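Local structure of ABC transporter, solute-binding protein (Staphylococcus aureus, 6LKK) at residues N1-V5 with H227-L233; Y9-R15 with K28-H33; K90-S94 with D216-L220; T93-L97 with Q243-V247. The protein binds glucose 6-phosphate between its two lobes and, as an extracellular solute-binding lipoprotein, probably acts as the sugar-phosphate sensor of a two-component signalling system. The contacts are given in a common frame with arbitrary orientation. Numbering follows the deposited sequence.

All four contacts reach one mixed sheet of the solute-binding fold. Along the chain, interactions 2 and 3, in that order, are nested inside the loop that interaction 1 closes; interaction 4 starts from the strand of interaction 3 but crosses interaction 1, its second segment lying beyond helix 230-237. Interactions 1 and 2, centres about 14 Å apart, are joined by the parallel strands 2-7 and 28-33, with Val5 O 2.7 Å from Lys32 N. Interactions 3 and 4, centres about 13 Å apart, share Thr93 and Ser94. Asp216 of interaction 3 joins interactions 2 to 4 at the ligand: Asp216 OD2 is 2.6 Å from Tyr9 OH, its backbone pairs with Phe95 and Leu96, and its carboxylate holds G6P.

Interaction 1 of 4, residues N1-V5 with H227-L233; sequences NVLTV and HPKRKKL
The first strand of the fold meets the turn that leads into helix 230-237. Leu3, Thr4 and Val5 are extended (phi -112°, -97° and -112°; psi 117°, 129° and 129°), while His227 to Arg230 form a type I beta turn, closed by Arg230 N to His227 O at 3.1 Å, with Lys229 as N-cap. The closest CA pair is Leu3 and His227, 6.2 Å apart. His227 adopts chi1 t (-164°) with chi2 -62°, which places its ring between the two backbones: NE2 donates to Asn1 O at 3.1 Å, and ND1 accepts from Lys229 N at 3.1 Å. Leu3 points at the turn with both chi angles t. Its CB lies over one face of the His227 ring, 4.1 Å from the centroid, a CH-pi contact; its CD1 is 3.8 Å from Arg230 CA, and its CD2 3.9 Å from Leu233 CD2. Leu233 (chi1 t, chi2 p) also meets Val5 CG2 through CD2 at 3.9 Å, with Val5 at chi1 t. Arg230, chi1 p and then fully extended, carries its guanidinium away to Val221 O. Leu3 and Val5 on Leu233 make this helix-on-sheet packing; Leu18 and Phe21 of helix 11-25 also touch Leu233. A donor at NE2 and an acceptor at ND1 imply that His227 carries its proton on NE2, bridging N-terminus and turn as a neutral ring.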
loop_
_atom_site.group_PDB
_atom_site.type_symbol
_atom_site.label_atom_id
_atom_site.label_comp_id
_atom_site.label_asym_id
_atom_site.label_seq_id
_atom_site.Cartn_x
_atom_site.Cartn_y
_atom_site.Cartn_z
ATOM N N ASN A 1 7.243 27.139 -7.937
ATOM C CA ASN A 1 6.239 27.361 -6.902
ATOM C C ASN A 1 5.513 26.070 -6.534
ATOM O O ASN A 1 5.237 25.819 -5.359
ATOM C CB ASN A 1 5.223 28.416 -7.355
ATOM C CG ASN A 1 5.694 29.836 -7.089
ATOM O OD1 ASN A 1 6.794 30.054 -6.579
ATOM N ND2 ASN A 1 4.860 30.812 -7.444
ATOM N N VAL A 2 5.210 25.252 -7.534
ATOM C CA VAL A 2 4.439 24.033 -7.312
ATOM C C VAL A 2 5.364 22.915 -6.852
ATOM O O VAL A 2 6.483 22.758 -7.357
ATOM C CB VAL A 2 3.678 23.643 -8.592
ATOM C CG1 VAL A 2 3.047 22.262 -8.455
ATOM C CG2 VAL A 2 2.609 24.681 -8.900
ATOM N N LEU A 3 4.895 22.131 -5.885
ATOM C CA LEU A 3 5.598 20.946 -5.407
ATOM C C LEU A 3 4.795 19.721 -5.821
ATOM O O LEU A 3 3.656 19.542 -5.376
ATOM C CB LEU A 3 5.779 20.991 -3.889
ATOM C CG LEU A 3 6.762 19.998 -3.266
ATOM C CD1 LEU A 3 7.101 20.446 -1.858
ATOM C CD2 LEU A 3 6.216 18.571 -3.243
ATOM N N THR A 4 5.389 18.881 -6.663
ATOM C CA THR A 4 4.704 17.726 -7.227
ATOM C C THR A 4 5.031 16.476 -6.421
ATOM O O THR A 4 6.204 16.174 -6.174
ATOM C CB THR A 4 5.092 17.530 -8.693
ATOM O OG1 THR A 4 4.666 18.669 -9.451
ATOM C CG2 THR A 4 4.442 16.276 -9.268
ATOM N N VAL A 5 3.988 15.752 -6.025
ATOM C CA VAL A 5 4.106 14.507 -5.278
ATOM C C VAL A 5 3.645 13.369 -6.179
ATOM O O VAL A 5 2.559 13.438 -6.764
ATOM C CB VAL A 5 3.270 14.553 -3.984
ATOM C CG1 VAL A 5 3.322 13.218 -3.242
ATOM C CG2 VAL A 5 3.737 15.690 -3.081
ATOM N N HIS A 227 12.309 21.470 -5.026
ATOM C CA HIS A 227 11.536 22.451 -4.282
ATOM C C HIS A 227 12.082 22.527 -2.862
ATOM O O HIS A 227 12.141 21.497 -2.177
ATOM C CB HIS A 227 10.061 22.071 -4.271
ATOM C CG HIS A 227 9.156 23.190 -3.863
ATOM N ND1 HIS A 227 9.215 23.780 -2.618
ATOM C CD2 HIS A 227 8.175 23.833 -4.537
ATOM C CE1 HIS A 227 8.309 24.738 -2.544
ATOM N NE2 HIS A 227 7.662 24.789 -3.695
ATOM N N PRO A 228 12.501 23.702 -2.377
ATOM C CA PRO A 228 13.169 23.755 -1.065
ATOM C C PRO A 228 12.276 23.384 0.111
ATOM O O PRO A 228 12.800 23.155 1.208
ATOM C CB PRO A 228 13.640 25.213 -0.967
ATOM C CG PRO A 228 12.783 25.971 -1.912
ATOM C CD PRO A 228 12.428 25.026 -3.017
ATOM N N LYS A 229 10.961 23.308 -0.070
ATOM C CA LYS A 229 10.051 22.955 1.011
ATOM C C LYS A 229 9.758 21.460 1.082
ATOM O O LYS A 229 8.929 21.045 1.899
ATOM C CB LYS A 229 8.737 23.726 0.863
ATOM C CG LYS A 229 8.828 25.171 1.319
ATOM C CD LYS A 229 8.736 25.255 2.832
ATOM C CE LYS A 229 9.351 26.534 3.376
ATOM N NZ LYS A 229 9.645 26.397 4.829
ATOM N N ARG A 230 10.422 20.640 0.266
ATOM C CA ARG A 230 10.065 19.226 0.232
ATOM C C ARG A 230 10.506 18.499 1.496
ATOM O O ARG A 230 9.838 17.553 1.922
ATOM C CB ARG A 230 10.648 18.549 -1.007
ATOM C CG ARG A 230 12.162 18.453 -1.073
ATOM C CD ARG A 230 12.549 17.769 -2.373
ATOM N NE ARG A 230 13.977 17.498 -2.494
ATOM C CZ ARG A 230 14.519 16.848 -3.519
ATOM N NH1 ARG A 230 13.751 16.403 -4.506
ATOM N NH2 ARG A 230 15.825 16.640 -3.561
ATOM N N LYS A 231 11.610 18.918 2.116
ATOM C CA LYS A 231 11.990 18.296 3.380
ATOM C C LYS A 231 11.028 18.680 4.495
ATOM O O LYS A 231 10.756 17.865 5.385
ATOM C CB LYS A 231 13.428 18.664 3.743
ATOM C CG LYS A 231 14.441 17.855 2.961
ATOM C CD LYS A 231 15.875 18.233 3.272
ATOM C CE LYS A 231 16.827 17.410 2.417
ATOM N NZ LYS A 231 18.258 17.766 2.625
ATOM N N LYS A 232 10.483 19.899 4.456
ATOM C CA LYS A 232 9.431 20.254 5.402
ATOM C C LYS A 232 8.199 19.387 5.188
ATOM O O LYS A 232 7.525 19.006 6.153
ATOM C CB LYS A 232 9.080 21.737 5.271
ATOM C CG LYS A 232 7.869 22.195 6.085
ATOM C CD LYS A 232 8.062 22.020 7.583
ATOM C CE LYS A 232 6.831 21.401 8.228
ATOM N NZ LYS A 232 7.001 21.191 9.692
ATOM N N LEU A 233 7.893 19.050 3.933
ATOM C CA LEU A 233 6.739 18.196 3.660
ATOM C C LEU A 233 6.946 16.802 4.242
ATOM O O LEU A 233 6.042 16.238 4.870
ATOM C CB LEU A 233 6.474 18.122 2.154
ATOM C CG LEU A 233 5.325 17.195 1.731
ATOM C CD1 LEU A 233 4.006 17.624 2.361
ATOM C CD2 LEU A 233 5.196 17.149 0.217
#

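Interaction 2 of 4, residues Y9-R15 with K28-H33; sequences YQSNLIR and KIEIKH. With G6P (6-O-phosphono-alpha-D-glucopyranose), chain B.
A beta-alpha-beta crossover, strand 2-7, helix 11-25, strand 28-33, supplies this contact, and its first loop brings Tyr9 into the G6P pocket, where Tyr9 CD1 is 3.2 Å from G6P O4 and the hydroxyl bonds to Asp216. Gln10 is the N-cap; from Ser11 the chain is helical, and residues 28-33 are extended. The axes of helix 11-15 and strand 28-33 approach to 10.9 Å at 152°, nearly antiparallel, as befits a helix returning across the sheet between parallel strands. The CA register pairs Tyr9 with His33 (7.2 Å) and Arg15 with Ile31 (8.2 Å). At the pocket end His33, chi1 m and chi2 -76°, makes a weak hydrogen bond from ND1 to Tyr9 O at 2.9 Å; a water joins His33 NE2 (2.7 Å) to Ser11 OG (3.1 Å). Midway, Ile14 (chi1 p, chi2 t) sets CD1 3.9 Å from Ile31 CD1. Arg15 bends with chi1 t and chi2 p so that NH1 donates to Ile29 O at 3.0 Å, NH2 adding a weak bond at 3.5 Å. Lys28 NZ donates to the same Ile29 O at 3.1 Å, and Glu22 forms salt bridges with both cations, offsetting their 4.3 Å approach between Arg15 NH1 and Lys28 NZ.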
loop_
_atom_site.group_PDB
_atom_site.type_symbol
_atom_site.label_atom_id
_atom_site.label_comp_id
_atom_site.label_asym_id
_atom_site.label_seq_id
_atom_site.Cartn_x
_atom_site.Cartn_y
_atom_site.Cartn_z
ATOM N N TYR A 9 -1.375 6.347 -3.607
ATOM C CA TYR A 9 -2.530 6.478 -2.732
ATOM C C TYR A 9 -3.715 7.050 -3.496
ATOM O O TYR A 9 -3.558 7.782 -4.476
ATOM C CB TYR A 9 -2.230 7.396 -1.544
ATOM C CG TYR A 9 -1.305 6.824 -0.497
ATOM C CD1 TYR A 9 -1.624 5.655 0.177
ATOM C CD2 TYR A 9 -0.133 7.480 -0.151
ATOM C CE1 TYR A 9 -0.783 5.138 1.145
ATOM C CE2 TYR A 9 0.710 6.973 0.815
ATOM C CZ TYR A 9 0.383 5.805 1.460
ATOM O OH TYR A 9 1.222 5.299 2.423
ATOM N N GLN A 10 -4.911 6.726 -3.021
ATOM C CA GLN A 10 -6.114 7.370 -3.521
ATOM C C GLN A 10 -6.216 8.785 -2.967
ATOM O O GLN A 10 -5.735 9.086 -1.873
ATOM C CB GLN A 10 -7.354 6.559 -3.143
ATOM C CG GLN A 10 -7.417 5.204 -3.825
ATOM C CD GLN A 10 -7.512 5.316 -5.336
ATOM O OE1 GLN A 10 -8.533 5.739 -5.875
ATOM N NE2 GLN A 10 -6.440 4.943 -6.024
ATOM N N SER A 11 -6.853 9.660 -3.745
ATOM C CA SER A 11 -6.916 11.072 -3.379
ATOM C C SER A 11 -7.538 11.273 -2.000
ATOM O O SER A 11 -7.098 12.142 -1.236
ATOM C CB SER A 11 -7.707 11.842 -4.435
ATOM O OG SER A 11 -7.653 13.236 -4.191
ATOM N N ASN A 12 -8.561 10.486 -1.659
ATOM C CA ASN A 12 -9.286 10.729 -0.415
ATOM C C ASN A 12 -8.399 10.590 0.814
ATOM O O ASN A 12 -8.716 11.171 1.859
ATOM C CB ASN A 12 -10.478 9.777 -0.295
ATOM C CG ASN A 12 -10.063 8.353 0.013
ATOM O OD1 ASN A 12 -9.299 7.742 -0.733
ATOM N ND2 ASN A 12 -10.560 7.819 1.124
ATOM N N LEU A 13 -7.296 9.845 0.720
ATOM C CA LEU A 13 -6.436 9.655 1.881
ATOM C C LEU A 13 -5.448 10.805 2.048
ATOM O O LEU A 13 -5.168 11.221 3.180
ATOM C CB LEU A 13 -5.677 8.328 1.774
ATOM C CG LEU A 13 -4.717 8.024 2.931
ATOM C CD1 LEU A 13 -5.479 7.811 4.226
ATOM C CD2 LEU A 13 -3.851 6.818 2.614
ATOM N N ILE A 14 -4.900 11.323 0.949
ATOM C CA ILE A 14 -3.782 12.253 1.021
ATOM C C ILE A 14 -4.137 13.672 0.583
ATOM O O ILE A 14 -3.466 14.617 1.015
ATOM C CB ILE A 14 -2.571 11.742 0.212
ATOM C CG1 ILE A 14 -2.938 11.535 -1.260
ATOM C CG2 ILE A 14 -2.037 10.450 0.822
ATOM C CD1 ILE A 14 -1.732 11.295 -2.154
ATOM N N ARG A 15 -5.156 13.854 -0.254
ATOM C CA ARG A 15 -5.491 15.210 -0.684
ATOM C C ARG A 15 -5.834 16.119 0.489
ATOM O O ARG A 15 -5.362 17.270 0.497
ATOM C CB ARG A 15 -6.637 15.161 -1.703
ATOM C CG ARG A 15 -6.923 16.486 -2.400
ATOM C CD ARG A 15 -5.743 16.955 -3.232
ATOM N NE ARG A 15 -4.897 17.895 -2.505
ATOM C CZ ARG A 15 -3.859 18.533 -3.036
ATOM N NH1 ARG A 15 -3.525 18.335 -4.305
ATOM N NH2 ARG A 15 -3.150 19.376 -2.297
ATOM N N LYS A 28 1.693 25.214 -3.117
ATOM C CA LYS A 28 0.729 24.444 -3.893
ATOM C C LYS A 28 1.299 23.059 -4.170
ATOM O O LYS A 28 2.432 22.931 -4.647
ATOM C CB LYS A 28 0.391 25.149 -5.208
ATOM C CG LYS A 28 -0.659 24.425 -6.055
ATOM C CD LYS A 28 -2.076 24.764 -5.613
ATOM C CE LYS A 28 -3.085 23.745 -6.131
ATOM N NZ LYS A 28 -3.061 22.475 -5.350
ATOM N N ILE A 29 0.513 22.028 -3.872
ATOM C CA ILE A 29 0.914 20.643 -4.083
ATOM C C ILE A 29 0.034 20.040 -5.166
ATOM O O ILE A 29 -1.198 20.076 -5.067
ATOM C CB ILE A 29 0.820 19.821 -2.786
ATOM C CG1 ILE A 29 1.854 20.317 -1.778
ATOM C CG2 ILE A 29 1.041 18.334 -3.076
ATOM C CD1 ILE A 29 1.693 19.726 -0.407
ATOM N N GLU A 30 0.669 19.483 -6.190
ATOM C CA GLU A 30 -0.006 18.699 -7.212
ATOM C C GLU A 30 0.398 17.240 -7.051
ATOM O O GLU A 30 1.553 16.939 -6.736
ATOM C CB GLU A 30 0.346 19.201 -8.616
ATOM C CG GLU A 30 -0.102 20.634 -8.881
ATOM C CD GLU A 30 0.161 21.086 -10.306
ATOM O OE1 GLU A 30 0.993 20.454 -10.990
ATOM O OE2 GLU A 30 -0.469 22.074 -10.742
ATOM N N ILE A 31 -0.557 16.335 -7.252
ATOM C CA ILE A 31 -0.331 14.905 -7.079
ATOM C C ILE A 31 -0.359 14.236 -8.442
ATOM O O ILE A 31 -1.237 14.516 -9.267
ATOM C CB ILE A 31 -1.376 14.256 -6.153
ATOM C CG1 ILE A 31 -1.513 15.035 -4.840
ATOM C CG2 ILE A 31 -0.986 12.806 -5.875
ATOM C CD1 ILE A 31 -2.688 14.586 -3.991
ATOM N N LYS A 32 0.593 13.337 -8.671
ATOM C CA LYS A 32 0.588 12.458 -9.834
ATOM C C LYS A 32 0.232 11.058 -9.346
ATOM O O LYS A 32 1.014 10.430 -8.623
ATOM C CB LYS A 32 1.939 12.476 -10.543
ATOM C CG LYS A 32 1.906 11.871 -11.937
ATOM C CD LYS A 32 3.273 11.911 -12.604
ATOM C CE LYS A 32 3.694 13.333 -12.961
ATOM N NZ LYS A 32 3.653 13.579 -14.429
ATOM N N HIS A 33 -0.948 10.579 -9.734
ATOM C CA HIS A 33 -1.473 9.295 -9.292
ATOM C C HIS A 33 -1.155 8.202 -10.305
ATOM O O HIS A 33 -0.995 8.463 -11.501
ATOM C CB HIS A 33 -2.989 9.366 -9.086
ATOM C CG HIS A 33 -3.409 10.164 -7.893
ATOM N ND1 HIS A 33 -3.306 9.686 -6.604
ATOM C CD2 HIS A 33 -3.953 11.400 -7.792
ATOM C CE1 HIS A 33 -3.760 10.596 -5.761
ATOM N NE2 HIS A 33 -4.160 11.645 -6.456
HETATM C C1 G6P B . -0.317 -0.690 -1.495
HETATM C C2 G6P B . 0.339 0.310 -0.511
HETATM C C3 G6P B . -0.180 1.697 -0.600
HETATM C C4 G6P B . -0.491 2.059 -1.983
HETATM C C5 G6P B . -1.671 1.221 -2.464
HETATM C C6 G6P B . -1.923 1.456 -3.919
HETATM O O1 G6P B . -0.759 -1.820 -0.804
HETATM O O2 G6P B . 0.174 -0.151 0.841
HETATM O O3 G6P B . 0.865 2.629 -0.080
HETATM O O4 G6P B . -0.859 3.458 -2.068
HETATM O O5 G6P B . -1.459 -0.228 -2.287
HETATM O O6 G6P B . -0.754 1.135 -4.639
HETATM P P G6P B . -0.853 0.108 -5.978
HETATM O O1P G6P B . 0.523 0.046 -6.618
HETATM O O2P G6P B . -1.877 0.659 -6.989
HETATM O O3P G6P B . -1.259 -1.249 -5.531
HETATM O O HOH W 1 -5.539 13.921 -6.285
#

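Interaction 3 of 4, residues K90-S94 with D216-L220; sequences KYVTS and DGIAL. With G6P (6-O-phosphono-alpha-D-glucopyranose), chain B.
Water enters this antiparallel pair at two points: one molecule lies 2.7 Å from Tyr91 O and accepts from Leu220 N at 2.8 Å, and another accepts from Thr93 OG1 (2.8 Å), which is also hydrogen-bonded to Asp75 N, while donating to Ile218 O (3.0 Å). The first bridges Tyr91 and Leu220, beyond the Thr93-Ile218 pair. Direct pairing centres on Thr93 and Ile218, a hydrogen-bonded pair with CA atoms 5.2 Å apart, Thr93 N to Ile218 O at 2.9 Å and Ile218 N to Thr93 O at 2.8 Å. Ser94 and Gly217 follow as a non-hydrogen-bonded pair, CA-CA 4.3 Å. Residues 216-220 are extended, Gly217 at phi -129°, psi 170°. The axes of 92-94 and 216-220 come within 4.4 Å at 145°. These strands belong to the mixed sheet of the solute-binding fold; strand 213-221 also pairs with 54-56, and on that side the Gly217 backbone bonds to Gly57 and Gly58. Gly217 lacks a side chain, and Val92 CG1 (chi1 t) comes to 3.7 Å from Gly217 CA; a CB there would clash with that methyl. On the other face Ile218 (chi1 m, chi2 t) packs on Val234 and Leu237 of helix 230-237. Asp216, chi1 m, takes two hydrogen bonds from the sugar, G6P O2 to OD1 at 3.0 Å and G6P O3 to OD2 at 2.7 Å, while Tyr9 OH also bonds to OD2.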
loop_
_atom_site.group_PDB
_atom_site.type_symbol
_atom_site.label_atom_id
_atom_site.label_comp_id
_atom_site.label_asym_id
_atom_site.label_seq_id
_atom_site.Cartn_x
_atom_site.Cartn_y
_atom_site.Cartn_z
ATOM N N LYS A 90 18.299 3.755 2.558
ATOM C CA LYS A 90 18.753 5.113 2.838
ATOM C C LYS A 90 17.993 6.173 2.050
ATOM O O LYS A 90 18.146 7.363 2.347
ATOM C CB LYS A 90 20.256 5.238 2.560
ATOM C CG LYS A 90 20.666 5.057 1.105
ATOM C CD LYS A 90 22.167 5.271 0.937
ATOM C CE LYS A 90 22.612 5.092 -0.506
ATOM N NZ LYS A 90 22.474 3.682 -0.965
ATOM N N TYR A 91 17.183 5.780 1.067
ATOM C CA TYR A 91 16.387 6.722 0.296
ATOM C C TYR A 91 14.971 6.888 0.828
ATOM O O TYR A 91 14.243 7.760 0.338
ATOM C CB TYR A 91 16.304 6.275 -1.170
ATOM C CG TYR A 91 17.641 6.123 -1.852
ATOM C CD1 TYR A 91 18.243 7.199 -2.488
ATOM C CD2 TYR A 91 18.299 4.902 -1.867
ATOM C CE1 TYR A 91 19.466 7.064 -3.114
ATOM C CE2 TYR A 91 19.523 4.757 -2.492
ATOM C CZ TYR A 91 20.099 5.842 -3.113
ATOM O OH TYR A 91 21.317 5.701 -3.738
ATOM N N VAL A 92 14.562 6.088 1.809
ATOM C CA VAL A 92 13.156 5.957 2.172
ATOM C C VAL A 92 12.984 6.186 3.667
ATOM O O VAL A 92 13.715 5.608 4.481
ATOM C CB VAL A 92 12.601 4.575 1.775
ATOM C CG1 VAL A 92 11.138 4.443 2.180
ATOM C CG2 VAL A 92 12.759 4.353 0.278
ATOM N N THR A 93 12.008 7.021 4.020
ATOM C CA THR A 93 11.515 7.153 5.383
ATOM C C THR A 93 10.188 6.415 5.484
ATOM O O THR A 93 9.294 6.628 4.662
ATOM C CB THR A 93 11.320 8.624 5.759
ATOM O OG1 THR A 93 12.556 9.334 5.620
ATOM C CG2 THR A 93 10.811 8.767 7.193
ATOM N N SER A 94 10.057 5.549 6.484
ATOM C CA SER A 94 8.785 4.867 6.686
ATOM C C SER A 94 7.705 5.878 7.056
ATOM O O SER A 94 7.964 6.857 7.762
ATOM C CB SER A 94 8.919 3.801 7.769
ATOM O OG SER A 94 9.793 2.771 7.339
ATOM N N ASP A 216 4.671 1.428 4.129
ATOM C CA ASP A 216 4.682 2.479 3.121
ATOM C C ASP A 216 5.781 3.489 3.433
ATOM O O ASP A 216 6.092 3.757 4.595
ATOM C CB ASP A 216 3.324 3.179 3.063
ATOM C CG ASP A 216 2.206 2.265 2.588
ATOM O OD1 ASP A 216 2.481 1.099 2.228
ATOM O OD2 ASP A 216 1.043 2.721 2.572
ATOM N N GLY A 217 6.376 4.056 2.378
ATOM C CA GLY A 217 7.532 4.913 2.529
ATOM C C GLY A 217 7.373 6.242 1.815
ATOM O O GLY A 217 6.432 6.462 1.043
ATOM N N ILE A 218 8.322 7.139 2.100
ATOM C CA ILE A 218 8.428 8.449 1.468
ATOM C C ILE A 218 9.872 8.653 1.039
ATOM O O ILE A 218 10.801 8.344 1.793
ATOM C CB ILE A 218 7.996 9.589 2.414
ATOM C CG1 ILE A 218 6.520 9.467 2.772
ATOM C CG2 ILE A 218 8.255 10.948 1.771
ATOM C CD1 ILE A 218 6.117 10.332 3.946
ATOM N N ALA A 219 10.062 9.203 -0.160
ATOM C CA ALA A 219 11.393 9.414 -0.709
ATOM C C ALA A 219 11.452 10.745 -1.446
ATOM O O ALA A 219 10.457 11.207 -2.013
ATOM C CB ALA A 219 11.793 8.281 -1.662
ATOM N N LEU A 220 12.636 11.356 -1.427
ATOM C CA LEU A 220 12.913 12.556 -2.203
ATOM C C LEU A 220 13.397 12.163 -3.595
ATOM O O LEU A 220 14.296 11.328 -3.734
ATOM C CB LEU A 220 13.965 13.423 -1.504
ATOM C CG LEU A 220 13.632 13.968 -0.112
ATOM C CD1 LEU A 220 14.738 14.897 0.363
ATOM C CD2 LEU A 220 12.296 14.694 -0.103
HETATM C C1 G6P B . -0.317 -0.690 -1.495
HETATM C C2 G6P B . 0.339 0.310 -0.511
HETATM C C3 G6P B . -0.180 1.697 -0.600
HETATM C C4 G6P B . -0.491 2.059 -1.983
HETATM C C5 G6P B . -1.671 1.221 -2.464
HETATM C C6 G6P B . -1.923 1.456 -3.919
HETATM O O1 G6P B . -0.759 -1.820 -0.804
HETATM O O2 G6P B . 0.174 -0.151 0.841
HETATM O O3 G6P B . 0.865 2.629 -0.080
HETATM O O4 G6P B . -0.859 3.458 -2.068
HETATM O O5 G6P B . -1.459 -0.228 -2.287
HETATM O O6 G6P B . -0.754 1.135 -4.639
HETATM P P G6P B . -0.853 0.108 -5.978
HETATM O O1P G6P B . 0.523 0.046 -6.618
HETATM O O2P G6P B . -1.877 0.659 -6.989
HETATM O O3P G6P B . -1.259 -1.249 -5.531
HETATM O O HOH W 2 14.821 10.369 0.024
HETATM O O HOH W 3 12.930 10.048 2.954
#

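Interaction 4 of 4, residues T93-L97 with Q243-V247; sequences TSFLL and QQRLV
The Phe95 ring lies against Gln243 and Leu246 of helix 240-250, its CD1 3.5 Å from Gln243 NE2 and its CZ 4.0 Å from Leu246 CD1. In strand 92-105, Phe95 and Leu96 form a classic beta bulge opposite Asp216 of strand 213-221; Phe95 has phi -126° and psi -51°, Leu96 -148° and 158°. With this break, both side chains reach the helix: Phe95 with chi1 t and chi2 55°, Leu96 with chi1 m and chi2 t. The axes of 93-97 and 243-247 are 10.7 Å apart at closest approach and 21° from parallel, with Leu96 and Gln243 the nearest CA pair at 8.5 Å. Leu246, chi1 m and chi2 t, points toward the strand, and its CD1 is 4.4 Å from Leu96 CD2. Leu246 also touches Ile17 of helix 11-25. Gln243, chi1 m, bends back to the strand; its OE1 bonds to Ser254 OG and Ile255 N, and its NE2, also bound to Leu237 O, donates to Phe95 O at 2.9 Å.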
loop_
_atom_site.group_PDB
_atom_site.type_symbol
_atom_site.label_atom_id
_atom_site.label_comp_id
_atom_site.label_asym_id
_atom_site.label_seq_id
_atom_site.Cartn_x
_atom_site.Cartn_y
_atom_site.Cartn_z
ATOM N N THR A 93 12.008 7.021 4.020
ATOM C CA THR A 93 11.515 7.153 5.383
ATOM C C THR A 93 10.188 6.415 5.484
ATOM O O THR A 93 9.294 6.628 4.662
ATOM C CB THR A 93 11.320 8.624 5.759
ATOM O OG1 THR A 93 12.556 9.334 5.620
ATOM C CG2 THR A 93 10.811 8.767 7.193
ATOM N N SER A 94 10.057 5.549 6.484
ATOM C CA SER A 94 8.785 4.867 6.686
ATOM C C SER A 94 7.705 5.878 7.056
ATOM O O SER A 94 7.964 6.857 7.762
ATOM C CB SER A 94 8.919 3.801 7.769
ATOM O OG SER A 94 9.793 2.771 7.339
ATOM N N PHE A 95 6.485 5.630 6.567
ATOM C CA PHE A 95 5.399 6.600 6.647
ATOM C C PHE A 95 4.147 6.030 7.305
ATOM O O PHE A 95 3.597 6.642 8.225
ATOM C CB PHE A 95 5.072 7.114 5.242
ATOM C CG PHE A 95 3.813 7.933 5.165
ATOM C CD1 PHE A 95 3.636 9.038 5.982
ATOM C CD2 PHE A 95 2.813 7.605 4.260
ATOM C CE1 PHE A 95 2.485 9.793 5.910
ATOM C CE2 PHE A 95 1.658 8.356 4.183
ATOM C CZ PHE A 95 1.494 9.453 5.007
ATOM N N LEU A 96 3.678 4.872 6.836
ATOM C CA LEU A 96 2.466 4.259 7.364
ATOM C C LEU A 96 2.596 2.747 7.284
ATOM O O LEU A 96 3.374 2.211 6.493
ATOM C CB LEU A 96 1.211 4.696 6.597
ATOM C CG LEU A 96 0.634 6.098 6.803
ATOM C CD1 LEU A 96 -0.600 6.251 5.925
ATOM C CD2 LEU A 96 0.287 6.373 8.262
ATOM N N LEU A 97 1.811 2.065 8.114
ATOM C CA LEU A 97 1.667 0.617 8.054
ATOM C C LEU A 97 0.336 0.297 7.390
ATOM O O LEU A 97 -0.710 0.789 7.825
ATOM C CB LEU A 97 1.723 -0.000 9.452
ATOM C CG LEU A 97 2.944 0.380 10.292
ATOM C CD1 LEU A 97 2.838 -0.220 11.679
ATOM C CD2 LEU A 97 4.225 -0.067 9.611
ATOM N N GLN A 243 0.398 12.455 11.791
ATOM C CA GLN A 243 0.136 11.022 11.902
ATOM C C GLN A 243 -1.085 10.762 12.778
ATOM O O GLN A 243 -1.905 9.888 12.474
ATOM C CB GLN A 243 1.365 10.312 12.466
ATOM C CG GLN A 243 2.555 10.268 11.514
ATOM C CD GLN A 243 2.569 9.031 10.637
ATOM O OE1 GLN A 243 2.317 7.919 11.104
ATOM N NE2 GLN A 243 2.870 9.218 9.355
ATOM N N GLN A 244 -1.220 11.520 13.868
ATOM C CA GLN A 244 -2.378 11.379 14.746
ATOM C C GLN A 244 -3.667 11.725 14.008
ATOM O O GLN A 244 -4.701 11.073 14.209
ATOM C CB GLN A 244 -2.195 12.270 15.975
ATOM C CG GLN A 244 -3.313 12.197 17.000
ATOM C CD GLN A 244 -3.319 10.897 17.787
ATOM O OE1 GLN A 244 -2.277 10.291 18.019
ATOM N NE2 GLN A 244 -4.501 10.468 18.205
ATOM N N ARG A 245 -3.622 12.743 13.144
ATOM C CA ARG A 245 -4.797 13.104 12.355
ATOM C C ARG A 245 -5.183 11.984 11.398
ATOM O O ARG A 245 -6.371 11.703 11.208
ATOM C CB ARG A 245 -4.535 14.394 11.578
ATOM C CG ARG A 245 -4.709 15.675 12.379
ATOM C CD ARG A 245 -4.395 16.884 11.512
ATOM N NE ARG A 245 -3.236 17.624 12.007
ATOM C CZ ARG A 245 -2.429 18.363 11.250
ATOM N NH1 ARG A 245 -2.631 18.465 9.941
ATOM N NH2 ARG A 245 -1.407 18.998 11.805
ATOM N N LEU A 246 -4.194 11.341 10.771
ATOM C CA LEU A 246 -4.492 10.245 9.855
ATOM C C LEU A 246 -5.089 9.056 10.596
ATOM O O LEU A 246 -6.004 8.397 10.091
ATOM C CB LEU A 246 -3.225 9.834 9.104
ATOM C CG LEU A 246 -2.689 10.859 8.103
ATOM C CD1 LEU A 246 -1.307 10.465 7.608
ATOM C CD2 LEU A 246 -3.652 11.004 6.931
ATOM N N VAL A 247 -4.583 8.763 11.794
ATOM C CA VAL A 247 -5.152 7.690 12.604
ATOM C C VAL A 247 -6.594 8.017 12.973
ATOM O O VAL A 247 -7.503 7.195 12.801
ATOM C CB VAL A 247 -4.286 7.457 13.856
ATOM C CG1 VAL A 247 -4.979 6.526 14.843
ATOM C CG2 VAL A 247 -2.933 6.889 13.461
#